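PDB 2YV3: aspartate-semialdehyde dehydrogenase from Thermus thermophilus, which probably catalyses the NADPH-dependent reductive dephosphorylation of L-aspartyl-4-phosphate to L-aspartate-semialdehyde, a step in lysine, methionine and threonine biosynthesis. Local coordinates for residues Ile129-Leu134 / Lys216-Asp221; Lys160-Leu165 / Thr234-Ala239; Ala182-His185 / Val191-His194; Gln199-Gly202 / Glu207-Val210. All coordinates share one frame; numbering follows the deposited sequence.

Interaction 1: Ile129-Leu134 / Lys216-Asp221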
loop_
_atom_site.group_PDB
_atom_site.type_symbol
_atom_site.label_atom_id
_atom_site.label_comp_id
_atom_site.label_asym_id
_atom_site.label_seq_id
_atom_site.Cartn_x
_atom_site.Cartn_y
_atom_site.Cartn_z
ATOM N N ILE A 129 5.616 15.022 -4.107
ATOM C CA ILE A 129 6.313 13.951 -4.809
ATOM C C ILE A 129 5.536 13.433 -6.015
ATOM O O ILE A 129 6.092 13.357 -7.103
ATOM C CB ILE A 129 6.702 12.762 -3.870
ATOM C CG1 ILE A 129 5.828 11.538 -4.159
ATOM C CG2 ILE A 129 6.638 13.199 -2.405
ATOM C CD1 ILE A 129 6.607 10.242 -4.177
ATOM N N LEU A 130 4.262 13.097 -5.852
ATOM C CA LEU A 130 3.483 12.613 -6.983
ATOM C C LEU A 130 3.569 13.555 -8.189
ATOM O O LEU A 130 3.477 13.112 -9.329
ATOM C CB LEU A 130 2.013 12.428 -6.597
ATOM C CG LEU A 130 1.122 11.808 -7.687
ATOM C CD1 LEU A 130 1.785 10.526 -8.204
ATOM C CD2 LEU A 130 -0.276 11.534 -7.155
ATOM N N ALA A 131 3.738 14.848 -7.942
ATOM C CA ALA A 131 3.840 15.824 -9.023
ATOM C C ALA A 131 5.248 15.755 -9.603
ATOM O O ALA A 131 5.461 15.772 -10.810
ATOM C CB ALA A 131 3.552 17.234 -8.485
ATOM N N MET A 132 6.217 15.673 -8.712
ATOM C CA MET A 132 7.596 15.591 -9.124
ATOM C C MET A 132 7.755 14.560 -10.234
ATOM O O MET A 132 8.662 14.640 -11.061
ATOM C CB MET A 132 8.460 15.208 -7.928
ATOM C CG MET A 132 9.913 15.545 -8.121
ATOM S SD MET A 132 10.262 17.285 -7.856
ATOM C CE MET A 132 8.613 18.110 -8.054
ATOM N N ALA A 133 6.870 13.580 -10.245
ATOM C CA ALA A 133 6.934 12.564 -11.262
ATOM C C ALA A 133 5.820 12.802 -12.271
ATOM O O ALA A 133 6.036 12.694 -13.483
ATOM C CB ALA A 133 6.801 11.181 -10.633
ATOM N N LEU A 134 4.637 13.155 -11.780
ATOM C CA LEU A 134 3.496 13.364 -12.670
ATOM C C LEU A 134 3.531 14.674 -13.438
ATOM O O LEU A 134 2.731 14.891 -14.341
ATOM C CB LEU A 134 2.170 13.264 -11.906
ATOM C CG LEU A 134 0.983 12.941 -12.824
ATOM C CD1 LEU A 134 1.065 11.457 -13.218
ATOM C CD2 LEU A 134 -0.337 13.256 -12.135
ATOM N N LYS A 216 -5.033 22.594 -9.141
ATOM C CA LYS A 216 -4.543 23.968 -9.067
ATOM C C LYS A 216 -3.052 24.067 -9.406
ATOM O O LYS A 216 -2.636 24.953 -10.160
ATOM C CB LYS A 216 -4.785 24.551 -7.671
ATOM C CG LYS A 216 -4.274 25.976 -7.505
ATOM C CD LYS A 216 -4.354 26.427 -6.062
ATOM C CE LYS A 216 -3.961 27.879 -5.919
ATOM N NZ LYS A 216 -4.361 28.402 -4.579
ATOM N N ILE A 217 -2.256 23.164 -8.836
ATOM C CA ILE A 217 -0.817 23.135 -9.077
ATOM C C ILE A 217 -0.537 22.950 -10.570
ATOM O O ILE A 217 0.496 23.370 -11.080
ATOM C CB ILE A 217 -0.150 21.994 -8.266
ATOM C CG1 ILE A 217 -0.286 22.286 -6.770
ATOM C CG2 ILE A 217 1.326 21.848 -8.654
ATOM C CD1 ILE A 217 -0.009 21.105 -5.900
ATOM N N PHE A 218 -1.477 22.329 -11.269
ATOM C CA PHE A 218 -1.353 22.105 -12.700
ATOM C C PHE A 218 -2.284 23.078 -13.445
ATOM O O PHE A 218 -2.139 23.327 -14.653
ATOM C CB PHE A 218 -1.725 20.654 -13.019
ATOM C CG PHE A 218 -0.725 19.649 -12.526
ATOM C CD1 PHE A 218 0.213 19.991 -11.550
ATOM C CD2 PHE A 218 -0.747 18.340 -12.999
ATOM C CE1 PHE A 218 1.106 19.050 -11.053
ATOM C CE2 PHE A 218 0.145 17.392 -12.504
ATOM C CZ PHE A 218 1.074 17.749 -11.528
ATOM N N GLY A 219 -3.229 23.648 -12.710
ATOM C CA GLY A 219 -4.157 24.558 -13.338
ATOM C C GLY A 219 -4.929 23.831 -14.427
ATOM O O GLY A 219 -4.920 24.246 -15.595
ATOM N N ASP A 220 -5.567 22.722 -14.039
ATOM C CA ASP A 220 -6.390 21.907 -14.940
ATOM C C ASP A 220 -7.413 21.166 -14.080
ATOM O O ASP A 220 -7.128 20.105 -13.531
ATOM C CB ASP A 220 -5.542 20.892 -15.726
ATOM C CG ASP A 220 -6.369 20.095 -16.753
ATOM O OD1 ASP A 220 -7.473 19.636 -16.396
ATOM O OD2 ASP A 220 -5.917 19.919 -17.909
ATOM N N ASP A 221 -8.602 21.747 -13.969
ATOM C CA ASP A 221 -9.690 21.183 -13.174
ATOM C C ASP A 221 -10.253 19.963 -13.889
ATOM O O ASP A 221 -11.132 19.290 -13.359
ATOM C CB ASP A 221 -10.835 22.198 -13.030
ATOM C CG ASP A 221 -10.349 23.633 -12.859
ATOM O OD1 ASP A 221 -11.165 24.558 -13.081
ATOM O OD2 ASP A 221 -9.168 23.839 -12.496
#
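Two residues before Phe218, the aromatic side chain that meets Ala131 and Leu134, the ammonium group of Lys216 is gripped by the carbonyl oxygens of Arg96 and Val101, with a weak third bond to Glu98 O. No hydrogen bond spans the contact, which is mostly apolar; the carbonyl oxygen of Leu134 also lies 4.0 Å from Phe218 CE2. Ala131 points its methyl at Phe218, and CB lies in the plane of the ring at its edge, 4.0 Å from CZ. The neighbouring corner is served by Leu134, whose CD2 stands 4.2 Å from Phe218 CE2 while the two side chains cross at about a right angle. Phe218 keeps CG opposite its own carbonyl carbon (chi1 -70°), a setting that sends the ring across to the other helix. The contact joins the C-terminal turn of helix 205-219 to the middle of helix 125-141, whose first residue is the predicted nucleophile Cys125. On its other sides the 129-134 segment packs on strands 237-246, 288-295 and 302-310 of the C-terminal sheet. Replacing Phe218 by an alanine would remove the ring, which would probably open a gap beside Ala131 and Leu134 and leave Trp135 without its edge-to-face partner. Beyond the ring, Gly219, with positive phi (61°), is the C-prime residue of a Schellman motif, in which Gly219 N makes a weak 2.9 Å bond to Lys216 O.

Interaction 2: Lys160-Leu165 / Thr234-Ala239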
loop_
_atom_site.group_PDB
_atom_site.type_symbol
_atom_site.label_atom_id
_atom_site.label_comp_id
_atom_site.label_asym_id
_atom_site.label_seq_id
_atom_site.Cartn_x
_atom_site.Cartn_y
_atom_site.Cartn_z
ATOM N N LYS A 160 6.177 12.973 17.072
ATOM C CA LYS A 160 5.683 12.138 18.169
ATOM C C LYS A 160 5.173 10.796 17.647
ATOM O O LYS A 160 5.240 9.784 18.330
ATOM C CB LYS A 160 4.542 12.853 18.909
ATOM C CG LYS A 160 4.114 12.184 20.207
ATOM C CD LYS A 160 5.252 12.200 21.239
ATOM C CE LYS A 160 4.932 11.359 22.490
ATOM N NZ LYS A 160 3.716 11.830 23.210
ATOM N N ALA A 161 4.660 10.802 16.427
ATOM C CA ALA A 161 4.126 9.595 15.828
ATOM C C ALA A 161 5.222 8.722 15.219
ATOM O O ALA A 161 5.046 7.512 15.097
ATOM C CB ALA A 161 3.084 9.963 14.778
ATOM N N MET A 162 6.343 9.333 14.837
ATOM C CA MET A 162 7.470 8.603 14.261
ATOM C C MET A 162 8.085 7.780 15.388
ATOM O O MET A 162 8.533 6.641 15.205
ATOM C CB MET A 162 8.524 9.582 13.729
ATOM C CG MET A 162 8.773 9.540 12.228
ATOM S SD MET A 162 10.035 10.767 11.676
ATOM C CE MET A 162 11.529 9.770 11.691
ATOM N N GLU A 163 8.098 8.392 16.565
ATOM C CA GLU A 163 8.650 7.794 17.768
ATOM C C GLU A 163 7.754 6.655 18.232
ATOM O O GLU A 163 8.222 5.582 18.621
ATOM C CB GLU A 163 8.712 8.859 18.852
ATOM C CG GLU A 163 10.057 9.089 19.465
ATOM C CD GLU A 163 9.963 9.999 20.687
ATOM O OE1 GLU A 163 9.722 11.208 20.503
ATOM O OE2 GLU A 163 10.117 9.508 21.834
ATOM N N GLU A 164 6.453 6.913 18.190
ATOM C CA GLU A 164 5.455 5.946 18.613
ATOM C C GLU A 164 5.676 4.622 17.898
ATOM O O GLU A 164 5.658 3.549 18.507
ATOM C CB GLU A 164 4.060 6.465 18.291
ATOM C CG GLU A 164 3.028 6.143 19.359
ATOM C CD GLU A 164 1.759 5.555 18.773
ATOM O OE1 GLU A 164 1.273 6.116 17.769
ATOM O OE2 GLU A 164 1.248 4.542 19.315
ATOM N N LEU A 165 5.895 4.704 16.596
ATOM C CA LEU A 165 6.091 3.506 15.818
ATOM C C LEU A 165 7.313 2.707 16.290
ATOM O O LEU A 165 7.306 1.478 16.246
ATOM C CB LEU A 165 6.183 3.876 14.327
ATOM C CG LEU A 165 6.189 2.765 13.265
ATOM C CD1 LEU A 165 5.216 1.664 13.598
ATOM C CD2 LEU A 165 5.818 3.378 11.927
ATOM N N THR A 234 6.154 2.649 8.382
ATOM C CA THR A 234 7.367 3.172 7.794
ATOM C C THR A 234 7.713 4.500 8.456
ATOM O O THR A 234 6.839 5.282 8.785
ATOM C CB THR A 234 7.201 3.315 6.284
ATOM O OG1 THR A 234 6.882 2.032 5.745
ATOM C CG2 THR A 234 8.488 3.749 5.641
ATOM N N LEU A 235 8.998 4.726 8.686
ATOM C CA LEU A 235 9.455 5.942 9.327
ATOM C C LEU A 235 9.097 7.210 8.573
ATOM O O LEU A 235 8.069 7.808 8.833
ATOM C CB LEU A 235 10.975 5.916 9.530
ATOM C CG LEU A 235 11.619 5.138 10.674
ATOM C CD1 LEU A 235 10.782 5.350 11.935
ATOM C CD2 LEU A 235 11.731 3.682 10.338
ATOM N N ARG A 236 9.942 7.603 7.620
ATOM C CA ARG A 236 9.742 8.855 6.890
ATOM C C ARG A 236 9.480 8.896 5.382
ATOM O O ARG A 236 9.413 9.994 4.834
ATOM C CB ARG A 236 10.921 9.793 7.205
ATOM C CG ARG A 236 12.276 9.083 7.391
ATOM C CD ARG A 236 13.352 10.067 7.823
ATOM N NE ARG A 236 13.556 11.119 6.830
ATOM C CZ ARG A 236 14.099 12.305 7.087
ATOM N NH1 ARG A 236 14.499 12.614 8.318
ATOM N NH2 ARG A 236 14.251 13.178 6.107
ATOM N N ALA A 237 9.291 7.753 4.714
ATOM C CA ALA A 237 9.073 7.768 3.254
ATOM C C ALA A 237 7.674 7.425 2.703
ATOM O O ALA A 237 7.095 6.381 3.016
ATOM C CB ALA A 237 10.110 6.867 2.586
ATOM N N HIS A 238 7.137 8.287 1.851
ATOM C CA HIS A 238 5.817 8.027 1.270
ATOM C C HIS A 238 5.847 7.220 -0.026
ATOM O O HIS A 238 6.568 7.558 -0.947
ATOM C CB HIS A 238 5.082 9.335 0.972
ATOM C CG HIS A 238 4.391 9.941 2.154
ATOM N ND1 HIS A 238 3.712 11.140 2.078
ATOM C CD2 HIS A 238 4.281 9.528 3.437
ATOM C CE1 HIS A 238 3.217 11.440 3.263
ATOM N NE2 HIS A 238 3.548 10.479 4.107
ATOM N N ALA A 239 5.045 6.163 -0.101
ATOM C CA ALA A 239 4.961 5.353 -1.315
ATOM C C ALA A 239 3.583 5.523 -1.964
ATOM O O ALA A 239 2.583 5.719 -1.280
ATOM C CB ALA A 239 5.193 3.902 -0.983
#
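Met162 leaves helix 159-173 and runs over the loop at Leu235 and Arg236. Its CB is still 5.1 Å from Leu235 CD1, but CG comes within 3.9 Å of the carbonyl oxygen of Leu235. With chi2 extended (179°), SD continues past that same oxygen, and the bend at chi3 (94°) turns the methyl inward. CE then lies 4.3 Å from Arg236 CD and, more loosely, 4.5 Å from Leu235 CB, so the thioether tip rests on aliphatic carbon while the guanidinium group of Arg236 is drawn off to salt bridges with Glu15 and Asp310. One turn further on, Leu165 presses backbone instead of side chain: its CD2 sits 3.6 Å from Thr234 N and 3.8 Å from Thr234 O. Phe189 of the second subunit packs on Leu165, Thr234 and Leu235, placing this seam at the dimer interface. The loop is also bonded through its backbone to Ala154 and Ser155, the latter predicted to bind NADP(+). It leads directly into strand 237-246, where His238, the predicted proton acceptor, touches Cys125, the predicted nucleophile: the cysteine-histidine active site of the aspartate-semialdehyde dehydrogenase family.

Interaction 3: Ala182-His185 / Val191-His194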
loop_
_atom_site.group_PDB
_atom_site.type_symbol
_atom_site.label_atom_id
_atom_site.label_comp_id
_atom_site.label_asym_id
_atom_site.label_seq_id
_atom_site.Cartn_x
_atom_site.Cartn_y
_atom_site.Cartn_z
ATOM N N ALA A 182 -1.084 7.968 18.753
ATOM C CA ALA A 182 -0.807 8.965 17.726
ATOM C C ALA A 182 -1.520 8.729 16.405
ATOM O O ALA A 182 -1.528 9.590 15.522
ATOM C CB ALA A 182 0.695 9.039 17.501
ATOM N N PHE A 183 -2.117 7.559 16.263
ATOM C CA PHE A 183 -2.821 7.231 15.047
ATOM C C PHE A 183 -4.249 6.892 15.441
ATOM O O PHE A 183 -4.606 6.969 16.627
ATOM C CB PHE A 183 -2.114 6.055 14.389
ATOM C CG PHE A 183 -0.634 6.289 14.180
ATOM C CD1 PHE A 183 -0.182 7.135 13.168
ATOM C CD2 PHE A 183 0.301 5.701 15.021
ATOM C CE1 PHE A 183 1.163 7.390 12.997
ATOM C CE2 PHE A 183 1.660 5.950 14.858
ATOM C CZ PHE A 183 2.089 6.800 13.842
ATOM N N ALA A 184 -5.075 6.523 14.468
ATOM C CA ALA A 184 -6.464 6.192 14.783
ATOM C C ALA A 184 -6.533 4.833 15.477
ATOM O O ALA A 184 -7.475 4.538 16.224
ATOM C CB ALA A 184 -7.305 6.180 13.494
ATOM N N HIS A 185 -5.515 4.016 15.219
ATOM C CA HIS A 185 -5.427 2.665 15.763
ATOM C C HIS A 185 -3.946 2.331 16.005
ATOM O O HIS A 185 -3.082 3.193 15.867
ATOM C CB HIS A 185 -6.017 1.681 14.739
ATOM C CG HIS A 185 -7.455 1.933 14.403
ATOM N ND1 HIS A 185 -8.496 1.341 15.085
ATOM C CD2 HIS A 185 -8.023 2.707 13.447
ATOM C CE1 HIS A 185 -9.644 1.737 14.562
ATOM N NE2 HIS A 185 -9.385 2.567 13.567
ATOM N N VAL A 191 -2.057 -1.739 8.636
ATOM C CA VAL A 191 -2.227 -0.577 7.791
ATOM C C VAL A 191 -3.587 0.014 8.109
ATOM O O VAL A 191 -4.530 -0.721 8.404
ATOM C CB VAL A 191 -2.058 -0.931 6.272
ATOM C CG1 VAL A 191 -0.655 -1.451 6.038
ATOM C CG2 VAL A 191 -3.110 -1.952 5.809
ATOM N N ILE A 192 -3.674 1.341 8.071
ATOM C CA ILE A 192 -4.907 2.063 8.404
ATOM C C ILE A 192 -5.404 2.766 7.160
ATOM O O ILE A 192 -4.828 3.763 6.758
ATOM C CB ILE A 192 -4.629 3.155 9.491
ATOM C CG1 ILE A 192 -3.821 2.562 10.637
ATOM C CG2 ILE A 192 -5.922 3.669 10.085
ATOM C CD1 ILE A 192 -2.961 3.545 11.305
ATOM N N PRO A 193 -6.476 2.261 6.526
ATOM C CA PRO A 193 -6.977 2.928 5.319
ATOM C C PRO A 193 -7.680 4.222 5.748
ATOM O O PRO A 193 -8.794 4.527 5.344
ATOM C CB PRO A 193 -7.929 1.892 4.742
ATOM C CG PRO A 193 -8.494 1.279 5.972
ATOM C CD PRO A 193 -7.303 1.087 6.852
ATOM N N HIS A 194 -6.989 4.985 6.577
ATOM C CA HIS A 194 -7.542 6.209 7.096
ATOM C C HIS A 194 -6.439 7.211 7.431
ATOM O O HIS A 194 -5.724 7.056 8.410
ATOM C CB HIS A 194 -8.365 5.858 8.341
ATOM C CG HIS A 194 -9.070 7.022 8.966
ATOM N ND1 HIS A 194 -9.922 6.878 10.040
ATOM C CD2 HIS A 194 -9.023 8.350 8.700
ATOM C CE1 HIS A 194 -10.365 8.066 10.410
ATOM N NE2 HIS A 194 -9.835 8.976 9.612
#
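Ile192 packs against three consecutive residues, Phe183, Ala184 and His185, in a contact between two parts of the long connection joining helices 159-173 and 205-219. The chain just after Ile192 fits an inverse gamma turn centred on Pro193, though its closing bond is modelled too short to be sure of; beyond it His194 comes back to Ala184. The two branches of the isoleucine divide the work. CD1 reaches Phe183 CB at 4.1 Å, touching the root of that side chain, whose ring leads away; CG2 approaches the imidazole of His185, coming 4.1 Å from CD2. The His185 and Ile192 side chains cross obliquely. Ala184 fills in between, its methyl 4.5 Å from Ile192 CG2 and 4.4 Å from His194 ND1. Ile192 CG2 lies opposite the backbone N and CG1 opposite the carbonyl carbon (chi1 -48°), which spreads the branches over the 183-185 segment.

Further out, each partner is held by different surroundings. The phenyl ring of Phe183 leans on Ala161 and Glu164 of helix 159-173, and Ala182 N is hydrogen-bonded to Glu164 OE1. Ile192 is bonded through its backbone to Arg231, the predicted substrate-binding arginine, and the two side chains are about 4 Å apart at their nearest atoms. The second subunit takes the histidines: the ring of Tyr276 from that chain meets both imidazoles at steep angles, and its hydroxyl is hydrogen-bonded to His194 ND1. His185 NE2, 5.6 Å from His194 ND1, makes a weak hydrogen bond to Lys274 O of that second subunit.

Interaction 4: Gln199-Gly202 / Glu207-Val210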
loop_
_atom_site.group_PDB
_atom_site.type_symbol
_atom_site.label_atom_id
_atom_site.label_comp_id
_atom_site.label_asym_id
_atom_site.label_seq_id
_atom_site.Cartn_x
_atom_site.Cartn_y
_atom_site.Cartn_z
ATOM N N GLN A 199 -14.941 13.156 4.526
ATOM C CA GLN A 199 -15.846 14.156 3.988
ATOM C C GLN A 199 -17.143 13.467 3.610
ATOM O O GLN A 199 -17.321 12.283 3.900
ATOM C CB GLN A 199 -15.244 14.812 2.762
ATOM C CG GLN A 199 -15.256 16.305 2.834
ATOM C CD GLN A 199 -13.868 16.851 2.942
ATOM O OE1 GLN A 199 -13.073 16.383 3.759
ATOM N NE2 GLN A 199 -13.554 17.847 2.116
ATOM N N GLU A 200 -18.037 14.201 2.950
ATOM C CA GLU A 200 -19.337 13.654 2.566
ATOM C C GLU A 200 -19.306 12.647 1.425
ATOM O O GLU A 200 -20.135 11.738 1.390
ATOM C CB GLU A 200 -20.305 14.784 2.206
ATOM C CG GLU A 200 -21.781 14.372 2.227
ATOM C CD GLU A 200 -22.309 14.088 3.640
ATOM O OE1 GLU A 200 -22.107 14.938 4.530
ATOM O OE2 GLU A 200 -22.934 13.028 3.867
ATOM N N ASN A 201 -18.370 12.793 0.494
ATOM C CA ASN A 201 -18.313 11.851 -0.625
ATOM C C ASN A 201 -17.599 10.513 -0.324
ATOM O O ASN A 201 -17.559 9.626 -1.182
ATOM C CB ASN A 201 -17.716 12.512 -1.890
ATOM C CG ASN A 201 -16.282 12.943 -1.719
ATOM O OD1 ASN A 201 -15.581 12.508 -0.805
ATOM N ND2 ASN A 201 -15.828 13.803 -2.617
ATOM N N GLY A 202 -17.056 10.369 0.885
ATOM C CA GLY A 202 -16.406 9.121 1.250
ATOM C C GLY A 202 -14.908 9.175 1.489
ATOM O O GLY A 202 -14.380 8.461 2.346
ATOM N N GLU A 207 -6.881 12.242 1.013
ATOM C CA GLU A 207 -7.200 11.779 -0.330
ATOM C C GLU A 207 -7.608 12.953 -1.212
ATOM O O GLU A 207 -7.045 13.146 -2.294
ATOM C CB GLU A 207 -8.346 10.757 -0.280
ATOM C CG GLU A 207 -7.957 9.472 0.403
ATOM C CD GLU A 207 -9.117 8.533 0.654
ATOM O OE1 GLU A 207 -10.024 8.889 1.431
ATOM O OE2 GLU A 207 -9.124 7.432 0.075
ATOM N N MET A 208 -8.577 13.734 -0.728
ATOM C CA MET A 208 -9.115 14.883 -1.454
ATOM C C MET A 208 -8.118 15.939 -1.906
ATOM O O MET A 208 -8.364 16.676 -2.869
ATOM C CB MET A 208 -10.226 15.533 -0.638
ATOM C CG MET A 208 -11.542 14.801 -0.800
ATOM S SD MET A 208 -11.674 14.250 -2.522
ATOM C CE MET A 208 -11.985 15.778 -3.379
ATOM N N LYS A 209 -6.983 15.987 -1.219
ATOM C CA LYS A 209 -5.922 16.926 -1.526
ATOM C C LYS A 209 -5.210 16.505 -2.803
ATOM O O LYS A 209 -4.886 17.355 -3.636
ATOM C CB LYS A 209 -4.959 16.987 -0.342
ATOM C CG LYS A 209 -5.633 17.585 0.880
ATOM C CD LYS A 209 -4.995 17.166 2.200
ATOM C CE LYS A 209 -3.632 17.808 2.434
ATOM N NZ LYS A 209 -3.106 17.496 3.796
ATOM N N VAL A 210 -4.990 15.198 -2.975
ATOM C CA VAL A 210 -4.320 14.696 -4.173
ATOM C C VAL A 210 -4.997 15.292 -5.392
ATOM O O VAL A 210 -4.389 15.399 -6.447
ATOM C CB VAL A 210 -4.380 13.137 -4.277
ATOM C CG1 VAL A 210 -3.729 12.658 -5.580
ATOM C CG2 VAL A 210 -3.691 12.500 -3.068
#
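Asn201 and Met208 approach from opposite directions, the amide nitrogen ND2 of Asn201 lying 4.2 Å from the thioether sulfur SD of Met208. This is the denser side of the contact, and no hydrogen bond spans it. Met208 is bent at both chi2 and chi3, so the chain folds back and offers its sulfur to the amide instead of reaching out straight. Leu297 of the second subunit packs on both residues. The other end of the Asn201 amide is occupied within the loop: OD1 accepts a hydrogen bond from Tyr203 N, an Asx turn that helps fix the rotation of the group. The contact thus joins the connecting loop to the first turns of helix 205-219, in the dimerisation domain and at the subunit interface. Elsewhere the fit is slacker. Gln199 NE2 is still 4.7 Å from Met208 CG, and the neighbouring Glu200 is exposed. At Gly202, O is 4.5 Å from Glu207 OE1, too far for a direct bond. That carboxylate oxygen has stronger partners: it is hydrogen-bonded to Thr204 N, just ahead of the helix, and salt-bridged to Arg292 of the second subunit. Glu207 OE2 adds only a long, weak ion pair with Arg294 of that chain. With phi at 114° and psi at -35°, Gly202 turns the chain in a backbone setting where a side chain would collide with the carbonyl oxygen of Asn201.

From the N terminus, helix 125-141 contributes 129-134, opening the loop that interaction 1 closes at the end of helix 205-219. Inside it, 160-165 starts interaction 2, which closes later at 234-239, so the two contacts cross. Interactions 3 and 4 are short local closures in series, one after the other, nested within both longer loops. Interaction 3 folds the connection beside helix 159-173 and touches interaction 2 through Glu164 and Ala182, whereas interaction 4 brings that connection onto helix 205-219, from which Val210 packs on Leu130 of interaction 1. Interactions 2, 3 and 4 all border the second subunit; interaction 1 lies away from it, between two helices of the same chain.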